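PDB 6M6Q: dicer Related Helicase, which probably hydrolyses ATP as an RNA helicase of the RLR subfamily that binds double- and single-stranded RNA, represented here by its N-terminal domain. Local coordinates for residues K53-L58 with E121-T126; E74-S79 with L106-Q111; G160-E165 with N284-W289; L187-G192 with L307-K312. All coordinates share one frame; numbering follows the deposited sequence.

Contact 1: K53-L58 with E121-T126; sequences KLFESL and ECFLNT
F123 turns the edge of its ring onto a face of F55 in a T-shaped (edge-to-face) stack. The evidence is direct: the ring centroids are 5.3 Å apart and the planes stand at 87°, close to perpendicular. CE1 and CZ of F123 do the touching, coming over F55 toward the rim of its ring rather than its centre, and the distance from F123 CE1 to F55 CD1 is 3.9 Å. The CB of F55 points toward the helix. F123 starts off to one side, and its CG, placed opposite the backbone N by a chi1 of 165°, carries the ring across to meet F55. The two side chains cross at about a right angle. This is a piece of aromatic core in an all-helical domain, where a 3-10 turn, closed by the bond from L58 N to F55 O (3.0 Å), packs on the long helix 94-127. F52 meets the F123 ring as well, while L37 of helix 33-42 touches F123 and I136 of helix 131-144 touches F55. One turn further on, T126 points its methyl at the end of the 3-10 segment, with CG2 lying 3.6 Å from L58 O. The threonine's rotation is fixed by its hydroxyl, which donates back to the helix: OG1 lies 2.6 Å from C122 O, almost on the extension of that carbonyl, so the methyl is the branch presented to L58. On the exposed side of the 3-10 turn, away from the helix, K53 NZ forms a salt bridge with E56 OE2 at 2.8 Å.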
loop_
_atom_site.group_PDB
_atom_site.type_symbol
_atom_site.label_atom_id
_atom_site.label_comp_id
_atom_site.label_asym_id
_atom_site.label_seq_id
_atom_site.Cartn_x
_atom_site.Cartn_y
_atom_site.Cartn_z
ATOM N N LYS B 53 -21.429 0.013 13.646
ATOM C CA LYS B 53 -22.272 1.238 13.550
ATOM C C LYS B 53 -21.536 2.434 14.176
ATOM O O LYS B 53 -21.789 3.565 13.731
ATOM C CB LYS B 53 -23.635 1.027 14.206
ATOM C CG LYS B 53 -24.758 1.846 13.593
ATOM C CD LYS B 53 -26.025 1.850 14.409
ATOM C CE LYS B 53 -27.159 2.568 13.712
ATOM N NZ LYS B 53 -26.824 3.987 13.445
ATOM N N LEU B 54 -20.644 2.189 15.147
ATOM C CA LEU B 54 -19.866 3.249 15.853
ATOM C C LEU B 54 -18.925 3.972 14.868
ATOM O O LEU B 54 -18.282 4.945 15.304
ATOM C CB LEU B 54 -19.050 2.630 16.998
ATOM C CG LEU B 54 -19.846 1.999 18.136
ATOM C CD1 LEU B 54 -19.010 0.939 18.858
ATOM C CD2 LEU B 54 -20.329 3.060 19.116
ATOM N N PHE B 55 -18.812 3.503 13.614
ATOM C CA PHE B 55 -17.841 4.028 12.611
ATOM C C PHE B 55 -18.583 4.718 11.453
ATOM O O PHE B 55 -17.918 5.135 10.480
ATOM C CB PHE B 55 -16.929 2.900 12.116
ATOM C CG PHE B 55 -16.124 2.223 13.199
ATOM C CD1 PHE B 55 -16.625 1.122 13.873
ATOM C CD2 PHE B 55 -14.868 2.689 13.548
ATOM C CE1 PHE B 55 -15.898 0.516 14.883
ATOM C CE2 PHE B 55 -14.139 2.077 14.554
ATOM C CZ PHE B 55 -14.659 0.996 15.223
ATOM N N GLU B 56 -19.903 4.891 11.578
ATOM C CA GLU B 56 -20.770 5.380 10.465
ATOM C C GLU B 56 -20.387 6.824 10.070
ATOM O O GLU B 56 -20.547 7.158 8.879
ATOM C CB GLU B 56 -22.254 5.220 10.810
ATOM C CG GLU B 56 -22.736 6.082 11.961
ATOM C CD GLU B 56 -24.123 5.703 12.474
ATOM O OE1 GLU B 56 -24.448 6.058 13.637
ATOM O OE2 GLU B 56 -24.880 5.036 11.715
ATOM N N SER B 57 -19.829 7.614 10.995
ATOM C CA SER B 57 -19.420 9.031 10.780
ATOM C C SER B 57 -18.240 9.122 9.798
ATOM O O SER B 57 -18.025 10.234 9.224
ATOM C CB SER B 57 -19.082 9.687 12.076
ATOM O OG SER B 57 -18.484 8.759 12.971
ATOM N N LEU B 58 -17.514 8.011 9.598
ATOM C CA LEU B 58 -16.250 7.963 8.812
ATOM C C LEU B 58 -16.529 7.556 7.360
ATOM O O LEU B 58 -15.571 7.528 6.571
ATOM C CB LEU B 58 -15.286 6.977 9.471
ATOM C CG LEU B 58 -14.706 7.424 10.808
ATOM C CD1 LEU B 58 -14.306 6.222 11.629
ATOM C CD2 LEU B 58 -13.521 8.366 10.606
ATOM N N GLU B 121 -11.340 -4.963 3.989
ATOM C CA GLU B 121 -10.196 -4.051 3.722
ATOM C C GLU B 121 -10.703 -2.627 3.500
ATOM O O GLU B 121 -9.993 -1.707 3.882
ATOM C CB GLU B 121 -9.375 -4.547 2.534
ATOM C CG GLU B 121 -8.605 -5.832 2.831
ATOM C CD GLU B 121 -7.099 -5.700 2.884
ATOM O OE1 GLU B 121 -6.437 -6.732 3.032
ATOM O OE2 GLU B 121 -6.592 -4.570 2.747
ATOM N N CYS B 122 -11.905 -2.453 2.946
ATOM C CA CYS B 122 -12.522 -1.113 2.762
ATOM C C CYS B 122 -12.858 -0.509 4.129
ATOM O O CYS B 122 -12.665 0.701 4.294
ATOM C CB CYS B 122 -13.773 -1.163 1.897
ATOM S SG CYS B 122 -14.590 0.448 1.760
ATOM N N PHE B 123 -13.316 -1.320 5.071
ATOM C CA PHE B 123 -13.658 -0.852 6.440
ATOM C C PHE B 123 -12.366 -0.508 7.189
ATOM O O PHE B 123 -12.207 0.653 7.612
ATOM C CB PHE B 123 -14.480 -1.896 7.177
ATOM C CG PHE B 123 -14.583 -1.694 8.663
ATOM C CD1 PHE B 123 -15.358 -0.680 9.189
ATOM C CD2 PHE B 123 -13.978 -2.575 9.531
ATOM C CE1 PHE B 123 -15.539 -0.563 10.555
ATOM C CE2 PHE B 123 -14.160 -2.460 10.899
ATOM C CZ PHE B 123 -14.930 -1.442 11.411
ATOM N N LEU B 124 -11.462 -1.487 7.304
ATOM C CA LEU B 124 -10.232 -1.409 8.126
ATOM C C LEU B 124 -9.342 -0.253 7.638
ATOM O O LEU B 124 -8.847 0.482 8.495
ATOM C CB LEU B 124 -9.495 -2.757 8.077
ATOM C CG LEU B 124 -10.177 -3.908 8.818
ATOM C CD1 LEU B 124 -9.255 -5.122 8.918
ATOM C CD2 LEU B 124 -10.623 -3.480 10.205
ATOM N N ASN B 125 -9.170 -0.083 6.328
ATOM C CA ASN B 125 -8.264 0.952 5.754
ATOM C C ASN B 125 -8.857 2.359 5.940
ATOM O O ASN B 125 -8.103 3.306 5.792
ATOM C CB ASN B 125 -7.971 0.721 4.278
ATOM C CG ASN B 125 -7.155 -0.525 4.027
ATOM O OD1 ASN B 125 -6.455 -1.021 4.918
ATOM N ND2 ASN B 125 -7.230 -1.033 2.814
ATOM N N THR B 126 -10.165 2.475 6.168
ATOM C CA THR B 126 -10.866 3.758 6.402
ATOM C C THR B 126 -10.729 4.163 7.882
ATOM O O THR B 126 -10.356 5.323 8.136
ATOM C CB THR B 126 -12.336 3.680 5.960
ATOM O OG1 THR B 126 -12.395 3.312 4.585
ATOM C CG2 THR B 126 -13.065 4.990 6.119
#

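Contact 2: E74-S79 with L106-Q111; sequences EPTPVS and LRHAHQ
V78 and H108 form a CH-pi contact at the surface, where the loop between helices 63-72 and 82-87 runs beside the long helix 94-127. V78 CB stands 3.8 Å from the centroid of the H108 ring and only 12° off its normal, so it sits squarely over the middle of one face. The V78 methyl CG2 extends the cover toward the root of the ring, 3.8 Å from H108 CG. With CG anti to the backbone N (chi1 179°), the imidazole of H108 extends across to the loop. At the rim of the same ring the backbone takes over: T76 O lies in the ring plane, 3.1 Å from both CE1 and NE2 of H108. The imidazole is thus bordered by the loop on one face and along one edge. Were H108 an alanine, V78 would probably lose the ring face its CB rests on, and a gap is likely to open between loop and helix. Next to H108, R107 turns another way, its NH2 donating to Q111 OE1 (3.2 Å) one turn later. R107 also makes salt bridges with D81 and D83, tying the start of helix 82-87 to the same helix. P75 touches Q112 and R116 further along helix 94-127, and V78 touches T105, so the loop follows that helix over several turns, while H110 reaches E175 of the second subunit.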
loop_
_atom_site.group_PDB
_atom_site.type_symbol
_atom_site.label_atom_id
_atom_site.label_comp_id
_atom_site.label_asym_id
_atom_site.label_seq_id
_atom_site.Cartn_x
_atom_site.Cartn_y
_atom_site.Cartn_z
ATOM N N GLU B 74 -24.934 -13.762 4.878
ATOM C CA GLU B 74 -24.844 -15.206 4.553
ATOM C C GLU B 74 -24.756 -15.351 3.032
ATOM O O GLU B 74 -25.396 -14.614 2.290
ATOM C CB GLU B 74 -26.079 -15.909 5.136
ATOM C CG GLU B 74 -25.804 -17.271 5.752
ATOM C CD GLU B 74 -25.099 -17.242 7.089
ATOM O OE1 GLU B 74 -25.473 -16.401 7.935
ATOM O OE2 GLU B 74 -24.203 -18.088 7.298
ATOM N N PRO B 75 -23.960 -16.290 2.506
ATOM C CA PRO B 75 -23.901 -16.488 1.050
ATOM C C PRO B 75 -25.208 -17.088 0.463
ATOM O O PRO B 75 -25.855 -17.892 1.134
ATOM C CB PRO B 75 -22.689 -17.433 0.890
ATOM C CG PRO B 75 -22.609 -18.198 2.232
ATOM C CD PRO B 75 -23.132 -17.236 3.275
ATOM N N THR B 76 -25.556 -16.740 -0.782
ATOM C CA THR B 76 -26.649 -17.407 -1.552
ATOM C C THR B 76 -26.313 -18.891 -1.694
ATOM O O THR B 76 -25.154 -19.252 -1.836
ATOM C CB THR B 76 -26.876 -16.766 -2.929
ATOM O OG1 THR B 76 -25.665 -16.843 -3.688
ATOM C CG2 THR B 76 -27.352 -15.331 -2.834
ATOM N N PRO B 77 -27.305 -19.804 -1.624
ATOM C CA PRO B 77 -27.020 -21.238 -1.707
ATOM C C PRO B 77 -26.421 -21.613 -3.075
ATOM O O PRO B 77 -26.911 -21.127 -4.112
ATOM C CB PRO B 77 -28.380 -21.934 -1.500
ATOM C CG PRO B 77 -29.323 -20.823 -1.003
ATOM C CD PRO B 77 -28.742 -19.516 -1.515
ATOM N N VAL B 78 -25.387 -22.452 -3.062
ATOM C CA VAL B 78 -24.667 -22.933 -4.283
ATOM C C VAL B 78 -25.621 -23.792 -5.149
ATOM O O VAL B 78 -25.346 -23.942 -6.369
ATOM C CB VAL B 78 -23.383 -23.687 -3.883
ATOM C CG1 VAL B 78 -23.689 -24.926 -3.034
ATOM C CG2 VAL B 78 -22.525 -24.044 -5.096
ATOM N N SER B 79 -26.734 -24.279 -4.575
ATOM C CA SER B 79 -27.792 -25.039 -5.304
ATOM C C SER B 79 -28.534 -24.121 -6.276
ATOM O O SER B 79 -29.125 -24.648 -7.207
ATOM C CB SER B 79 -28.744 -25.721 -4.367
ATOM O OG SER B 79 -28.870 -25.002 -3.155
ATOM N N LEU B 106 -16.280 -25.009 -4.978
ATOM C CA LEU B 106 -15.012 -24.307 -4.611
ATOM C C LEU B 106 -15.013 -22.898 -5.204
ATOM O O LEU B 106 -14.702 -21.978 -4.470
ATOM C CB LEU B 106 -13.794 -25.091 -5.106
ATOM C CG LEU B 106 -13.516 -26.409 -4.387
ATOM C CD1 LEU B 106 -12.583 -27.285 -5.212
ATOM C CD2 LEU B 106 -12.950 -26.172 -2.993
ATOM N N ARG B 107 -15.376 -22.738 -6.477
ATOM C CA ARG B 107 -15.444 -21.413 -7.157
ATOM C C ARG B 107 -16.417 -20.507 -6.378
ATOM O O ARG B 107 -16.159 -19.318 -6.249
ATOM C CB ARG B 107 -15.889 -21.601 -8.615
ATOM C CG ARG B 107 -15.797 -20.357 -9.495
ATOM C CD ARG B 107 -17.134 -19.655 -9.751
ATOM N NE ARG B 107 -17.960 -20.293 -10.778
ATOM C CZ ARG B 107 -19.281 -20.120 -10.905
ATOM N NH1 ARG B 107 -19.951 -20.744 -11.860
ATOM N NH2 ARG B 107 -19.932 -19.336 -10.063
ATOM N N HIS B 108 -17.496 -21.085 -5.874
ATOM C CA HIS B 108 -18.600 -20.357 -5.220
ATOM C C HIS B 108 -18.091 -19.772 -3.907
ATOM O O HIS B 108 -18.414 -18.607 -3.609
ATOM C CB HIS B 108 -19.794 -21.288 -5.038
ATOM C CG HIS B 108 -20.960 -20.655 -4.374
ATOM N ND1 HIS B 108 -21.207 -20.793 -3.009
ATOM C CD2 HIS B 108 -21.960 -19.909 -4.874
ATOM C CE1 HIS B 108 -22.302 -20.138 -2.701
ATOM N NE2 HIS B 108 -22.779 -19.575 -3.830
ATOM N N ALA B 109 -17.354 -20.562 -3.132
ATOM C CA ALA B 109 -16.804 -20.154 -1.820
ATOM C C ALA B 109 -15.754 -19.076 -2.060
ATOM O O ALA B 109 -15.791 -18.048 -1.386
ATOM C CB ALA B 109 -16.224 -21.337 -1.095
ATOM N N HIS B 110 -14.872 -19.305 -3.028
ATOM C CA HIS B 110 -13.773 -18.383 -3.381
ATOM C C HIS B 110 -14.352 -17.012 -3.735
ATOM O O HIS B 110 -13.891 -16.030 -3.173
ATOM C CB HIS B 110 -12.921 -18.965 -4.493
ATOM C CG HIS B 110 -11.825 -18.060 -4.920
ATOM N ND1 HIS B 110 -10.666 -17.916 -4.184
ATOM C CD2 HIS B 110 -11.703 -17.252 -5.999
ATOM C CE1 HIS B 110 -9.885 -17.047 -4.783
ATOM N NE2 HIS B 110 -10.505 -16.619 -5.897
ATOM N N GLN B 111 -15.376 -16.964 -4.565
ATOM C CA GLN B 111 -16.006 -15.684 -4.988
ATOM C C GLN B 111 -16.560 -14.948 -3.757
ATOM O O GLN B 111 -16.481 -13.693 -3.731
ATOM C CB GLN B 111 -17.091 -15.935 -6.034
ATOM C CG GLN B 111 -16.528 -16.135 -7.437
ATOM C CD GLN B 111 -17.623 -16.281 -8.466
ATOM O OE1 GLN B 111 -18.580 -17.031 -8.275
ATOM N NE2 GLN B 111 -17.501 -15.546 -9.563
#

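Contact 3: G160-E165 with N284-W289; sequences GWLTAE and NEHEEW
L162 and H286 form one side of this contact, both directing CB toward the opposite segment. The two side chains face each other and cross obliquely, with L162 CG 4.2 Å from H286 CB. The modelled position of L162 CD2 is doubtful, since its approach to H286 CB is shorter than two carbons can make. The joint belongs to the all-helical fold: the beginning of helix 162-171 meets the turn that leads into helix 288-295. That turn is a type I beta turn from E285 to E288, closed by E288 N to E285 O at 3.1 Å, and E287 occupies the N-cap position of the following helix. Around the indole the contact is van der Waals in character. W289 CG sits between its backbone N and carbonyl carbon (chi1 68°), which brings the indole toward T163. T163 OG1 lies 3.8 Å from W289 NE1, obliquely to the ring and without a hydrogen bond, and W289 CZ2 lies 3.9 Å from T163 O. The hydroxyl of T163 is instead bonded to F275 O. F275 also meets W289 edge-to-face, so one residue braces both partners. The carboxylate atoms E165 OE1 and E287 OE2 are 6.5 Å apart and not in contact.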
loop_
_atom_site.group_PDB
_atom_site.type_symbol
_atom_site.label_atom_id
_atom_site.label_comp_id
_atom_site.label_asym_id
_atom_site.label_seq_id
_atom_site.Cartn_x
_atom_site.Cartn_y
_atom_site.Cartn_z
ATOM N N GLY B 160 13.729 0.420 30.374
ATOM C CA GLY B 160 14.950 0.412 29.555
ATOM C C GLY B 160 14.968 -0.747 28.587
ATOM O O GLY B 160 16.076 -1.217 28.257
ATOM N N TRP B 161 13.791 -1.208 28.150
ATOM C CA TRP B 161 13.636 -2.418 27.295
ATOM C C TRP B 161 14.325 -2.181 25.944
ATOM O O TRP B 161 13.848 -1.356 25.191
ATOM C CB TRP B 161 12.162 -2.767 27.114
ATOM C CG TRP B 161 11.937 -4.205 26.776
ATOM C CD1 TRP B 161 11.652 -4.741 25.553
ATOM C CD2 TRP B 161 12.021 -5.309 27.685
ATOM N NE1 TRP B 161 11.528 -6.100 25.649
ATOM C CE2 TRP B 161 11.754 -6.478 26.942
ATOM C CE3 TRP B 161 12.291 -5.424 29.049
ATOM C CZ2 TRP B 161 11.745 -7.739 27.525
ATOM C CZ3 TRP B 161 12.276 -6.669 29.628
ATOM C CH2 TRP B 161 12.010 -7.811 28.875
ATOM N N LEU B 162 15.395 -2.909 25.659
ATOM C CA LEU B 162 16.279 -2.673 24.489
ATOM C C LEU B 162 15.615 -3.232 23.222
ATOM O O LEU B 162 15.957 -2.775 22.115
ATOM C CB LEU B 162 17.626 -3.341 24.778
ATOM C CG LEU B 162 18.606 -3.429 23.614
ATOM C CD1 LEU B 162 19.089 -2.050 23.190
ATOM C CD2 LEU B 162 19.777 -4.299 23.992
ATOM N N THR B 163 14.738 -4.217 23.380
ATOM C CA THR B 163 13.985 -4.846 22.274
ATOM C C THR B 163 13.045 -3.809 21.671
ATOM O O THR B 163 12.843 -3.838 20.462
ATOM C CB THR B 163 13.216 -6.066 22.768
ATOM O OG1 THR B 163 14.121 -7.165 22.778
ATOM C CG2 THR B 163 12.011 -6.379 21.915
ATOM N N ALA B 164 12.470 -2.948 22.510
ATOM C CA ALA B 164 11.518 -1.891 22.105
ATOM C C ALA B 164 12.232 -0.865 21.223
ATOM O O ALA B 164 11.623 -0.425 20.251
ATOM C CB ALA B 164 10.892 -1.241 23.315
ATOM N N GLU B 165 13.484 -0.529 21.550
ATOM C CA GLU B 165 14.324 0.450 20.813
ATOM C C GLU B 165 14.658 -0.107 19.431
ATOM O O GLU B 165 14.452 0.623 18.452
ATOM C CB GLU B 165 15.596 0.780 21.594
ATOM C CG GLU B 165 16.512 1.764 20.864
ATOM C CD GLU B 165 17.968 1.807 21.336
ATOM O OE1 GLU B 165 18.848 2.205 20.522
ATOM O OE2 GLU B 165 18.226 1.450 22.508
ATOM N N ASN B 284 27.346 -7.521 22.160
ATOM C CA ASN B 284 26.829 -6.931 20.891
ATOM C C ASN B 284 25.976 -7.976 20.142
ATOM O O ASN B 284 26.067 -8.027 18.893
ATOM C CB ASN B 284 27.969 -6.371 20.024
ATOM C CG ASN B 284 27.686 -4.978 19.502
ATOM O OD1 ASN B 284 28.058 -3.984 20.130
ATOM N ND2 ASN B 284 27.008 -4.894 18.372
ATOM N N GLU B 285 25.105 -8.704 20.860
ATOM C CA GLU B 285 24.190 -9.733 20.284
ATOM C C GLU B 285 22.720 -9.295 20.455
ATOM O O GLU B 285 21.838 -10.122 20.217
ATOM C CB GLU B 285 24.379 -11.103 20.951
ATOM C CG GLU B 285 25.818 -11.577 21.095
ATOM C CD GLU B 285 25.975 -12.720 22.097
ATOM O OE1 GLU B 285 26.442 -13.821 21.693
ATOM O OE2 GLU B 285 25.590 -12.522 23.278
ATOM N N HIS B 286 22.476 -8.051 20.877
ATOM C CA HIS B 286 21.136 -7.517 21.272
ATOM C C HIS B 286 20.184 -7.421 20.057
ATOM O O HIS B 286 18.959 -7.318 20.277
ATOM C CB HIS B 286 21.289 -6.159 21.970
ATOM C CG HIS B 286 22.111 -5.179 21.201
ATOM N ND1 HIS B 286 23.479 -5.324 21.046
ATOM C CD2 HIS B 286 21.762 -4.069 20.515
ATOM C CE1 HIS B 286 23.933 -4.344 20.297
ATOM N NE2 HIS B 286 22.899 -3.555 19.968
ATOM N N GLU B 287 20.718 -7.426 18.831
ATOM C CA GLU B 287 19.914 -7.359 17.581
ATOM C C GLU B 287 19.970 -8.707 16.840
ATOM O O GLU B 287 19.588 -8.735 15.660
ATOM C CB GLU B 287 20.417 -6.226 16.686
ATOM C CG GLU B 287 20.336 -4.853 17.325
ATOM C CD GLU B 287 20.833 -3.710 16.450
ATOM O OE1 GLU B 287 21.870 -3.889 15.771
ATOM O OE2 GLU B 287 20.183 -2.634 16.454
ATOM N N GLU B 288 20.340 -9.793 17.536
ATOM C CA GLU B 288 20.437 -11.176 16.986
ATOM C C GLU B 288 19.065 -11.615 16.480
ATOM O O GLU B 288 19.024 -12.317 15.441
ATOM C CB GLU B 288 20.920 -12.152 18.060
ATOM C CG GLU B 288 21.860 -13.222 17.546
ATOM C CD GLU B 288 22.776 -13.821 18.606
ATOM O OE1 GLU B 288 22.272 -14.566 19.484
ATOM O OE2 GLU B 288 23.989 -13.536 18.560
ATOM N N TRP B 289 17.990 -11.226 17.193
ATOM C CA TRP B 289 16.593 -11.585 16.841
ATOM C C TRP B 289 16.212 -10.949 15.500
ATOM O O TRP B 289 15.555 -11.648 14.681
ATOM C CB TRP B 289 15.609 -11.220 17.956
ATOM C CG TRP B 289 15.408 -9.760 18.212
ATOM C CD1 TRP B 289 15.932 -9.041 19.244
ATOM C CD2 TRP B 289 14.498 -8.873 17.533
ATOM N NE1 TRP B 289 15.442 -7.762 19.236
ATOM C CE2 TRP B 289 14.571 -7.626 18.191
ATOM C CE3 TRP B 289 13.642 -8.999 16.432
ATOM C CZ2 TRP B 289 13.834 -6.520 17.772
ATOM C CZ3 TRP B 289 12.913 -7.906 16.023
ATOM C CH2 TRP B 289 13.016 -6.682 16.681
#

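Contact 4: L187-G192 with L307-K312; sequences LDRVAG and LYFLDK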
loop_
_atom_site.group_PDB
_atom_site.type_symbol
_atom_site.label_atom_id
_atom_site.label_comp_id
_atom_site.label_asym_id
_atom_site.label_seq_id
_atom_site.Cartn_x
_atom_site.Cartn_y
_atom_site.Cartn_z
ATOM N N LEU B 187 6.243 -0.900 8.999
ATOM C CA LEU B 187 5.642 -2.030 9.758
ATOM C C LEU B 187 4.427 -2.603 9.002
ATOM O O LEU B 187 4.347 -3.857 8.860
ATOM C CB LEU B 187 5.235 -1.530 11.152
ATOM C CG LEU B 187 4.697 -2.597 12.093
ATOM C CD1 LEU B 187 5.607 -3.822 12.106
ATOM C CD2 LEU B 187 4.516 -2.034 13.498
ATOM N N ASP B 188 3.498 -1.743 8.582
ATOM C CA ASP B 188 2.254 -2.161 7.896
ATOM C C ASP B 188 2.629 -2.900 6.591
ATOM O O ASP B 188 1.953 -3.899 6.266
ATOM C CB ASP B 188 1.318 -0.971 7.637
ATOM C CG ASP B 188 0.921 -0.159 8.867
ATOM O OD1 ASP B 188 1.407 1.019 8.982
ATOM O OD2 ASP B 188 0.079 -0.653 9.656
ATOM N N ARG B 189 3.681 -2.456 5.891
ATOM C CA ARG B 189 4.115 -3.047 4.593
ATOM C C ARG B 189 4.785 -4.406 4.823
ATOM O O ARG B 189 4.464 -5.348 4.079
ATOM C CB ARG B 189 5.064 -2.111 3.842
ATOM C CG ARG B 189 4.384 -0.861 3.303
ATOM C CD ARG B 189 5.343 0.108 2.632
ATOM N NE ARG B 189 4.908 1.482 2.822
ATOM C CZ ARG B 189 5.542 2.390 3.552
ATOM N NH1 ARG B 189 5.030 3.602 3.678
ATOM N NH2 ARG B 189 6.680 2.091 4.158
ATOM N N VAL B 190 5.710 -4.496 5.770
ATOM C CA VAL B 190 6.537 -5.719 5.962
ATOM C C VAL B 190 5.635 -6.837 6.509
ATOM O O VAL B 190 5.604 -7.904 5.890
ATOM C CB VAL B 190 7.763 -5.464 6.860
ATOM C CG1 VAL B 190 8.690 -6.672 6.890
ATOM C CG2 VAL B 190 8.536 -4.237 6.419
ATOM N N ALA B 191 4.889 -6.562 7.585
ATOM C CA ALA B 191 3.965 -7.504 8.263
ATOM C C ALA B 191 2.901 -8.009 7.281
ATOM O O ALA B 191 2.538 -9.190 7.348
ATOM C CB ALA B 191 3.325 -6.816 9.438
ATOM N N GLY B 192 2.421 -7.135 6.405
ATOM C CA GLY B 192 1.376 -7.447 5.415
ATOM C C GLY B 192 1.886 -8.334 4.288
ATOM O O GLY B 192 1.093 -9.148 3.791
ATOM N N LEU B 307 11.197 -8.248 2.515
ATOM C CA LEU B 307 12.462 -7.706 3.094
ATOM C C LEU B 307 12.810 -6.370 2.427
ATOM O O LEU B 307 13.360 -5.512 3.127
ATOM C CB LEU B 307 13.615 -8.706 2.912
ATOM C CG LEU B 307 13.738 -9.816 3.960
ATOM C CD1 LEU B 307 14.878 -10.761 3.612
ATOM C CD2 LEU B 307 13.938 -9.249 5.357
ATOM N N TYR B 308 12.539 -6.206 1.127
ATOM C CA TYR B 308 12.911 -4.980 0.357
ATOM C C TYR B 308 12.067 -3.789 0.837
ATOM O O TYR B 308 12.529 -2.639 0.673
ATOM C CB TYR B 308 12.809 -5.195 -1.162
ATOM C CG TYR B 308 13.921 -6.037 -1.741
ATOM C CD1 TYR B 308 13.769 -7.407 -1.876
ATOM C CD2 TYR B 308 15.155 -5.493 -2.062
ATOM C CE1 TYR B 308 14.798 -8.212 -2.343
ATOM C CE2 TYR B 308 16.194 -6.281 -2.544
ATOM C CZ TYR B 308 16.014 -7.649 -2.686
ATOM O OH TYR B 308 17.020 -8.451 -3.146
ATOM N N PHE B 309 10.918 -4.044 1.484
ATOM C CA PHE B 309 10.104 -3.009 2.187
ATOM C C PHE B 309 10.801 -2.585 3.481
ATOM O O PHE B 309 10.789 -1.391 3.793
ATOM C CB PHE B 309 8.717 -3.531 2.558
ATOM C CG PHE B 309 7.769 -3.743 1.408
ATOM C CD1 PHE B 309 6.825 -2.780 1.082
ATOM C CD2 PHE B 309 7.780 -4.929 0.685
ATOM C CE1 PHE B 309 5.934 -2.986 0.042
ATOM C CE2 PHE B 309 6.899 -5.124 -0.370
ATOM C CZ PHE B 309 5.975 -4.157 -0.683
ATOM N N LEU B 310 11.304 -3.565 4.235
ATOM C CA LEU B 310 11.974 -3.381 5.547
ATOM C C LEU B 310 13.261 -2.554 5.380
ATOM O O LEU B 310 13.460 -1.611 6.175
ATOM C CB LEU B 310 12.278 -4.758 6.137
ATOM C CG LEU B 310 12.833 -4.741 7.559
ATOM C CD1 LEU B 310 11.748 -4.339 8.549
ATOM C CD2 LEU B 310 13.445 -6.089 7.925
ATOM N N ASP B 311 14.117 -2.907 4.414
ATOM C CA ASP B 311 15.390 -2.184 4.141
ATOM C C ASP B 311 15.829 -2.453 2.708
ATOM O O ASP B 311 16.164 -3.617 2.412
ATOM C CB ASP B 311 16.500 -2.593 5.112
ATOM C CG ASP B 311 17.777 -1.783 4.952
ATOM O OD1 ASP B 311 18.867 -2.391 5.014
ATOM O OD2 ASP B 311 17.671 -0.529 4.813
ATOM N N LYS B 312 15.981 -1.384 1.918
ATOM C CA LYS B 312 16.248 -1.425 0.456
ATOM C C LYS B 312 17.676 -1.930 0.207
ATOM O O LYS B 312 17.960 -2.353 -0.942
ATOM C CB LYS B 312 16.051 -0.034 -0.160
ATOM C CG LYS B 312 14.799 0.724 0.281
ATOM C CD LYS B 312 13.530 0.314 -0.456
ATOM C CE LYS B 312 12.259 0.759 0.251
ATOM N NZ LYS B 312 11.063 0.030 -0.238
#
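V190 and F309 bring their backbones to a CA–CA distance of 5.9 Å, a close approach of helix 186-193 to the weakly bonded end of helix 301-310. V190 fills the join with both methyls. Its CG2 sits 3.9 Å from F309 CB and 3.8 Å from L310 CB, while CG1 comes to 4.1 Å from L310 CB. The fork is set by a chi1 of -172°, which puts CG1 opposite the backbone N and turns CG2 toward the F309–L310 backbone. F309 points its CB at the other helix and spreads its ring beside R189. There the aliphatic part of the arginine does the touching: CB, CG and CD run past the CD1 side of the ring, obliquely to it, with R189 CD 3.6 Å from F309 CD1. The two side chains cross at about a right angle, and a bend at chi3 leads the guanidinium away to a salt bridge with E176. A serine in place of F309 would probably leave the methylenes of R189 without the ring they run past and open a gap there. L310 also touches F171 of helix 162-171, and L187, on another side of helix 186-193, packs on F167 of that same helix. Beyond the contact lies the second subunit: F309 meets F309 of that chain, and Y308 stacks on its Y308, placing this helix end at the dimer interface.

Contacts 1 and 2 both use helix 94-127: contact 2 forms within the span that contact 1 closes, and their centres are about 26 Å apart. Contacts 3 and 4 open only after these two have closed along the chain, and they alternate, 160-165 and 187-192 preceding 284-289 and 307-312; their centres are about 19 Å apart, and helices 288-295 and 301-310 follow one another. Contacts 2 and 3 are the most distant pair, about 48 Å between centres on opposite sides of the chain's centre. In this N-terminal domain, built of helices and loops with no strand, contacts 1 and 4, centres about 25 Å apart, both touch the second subunit, and contact 2 reaches it through H110.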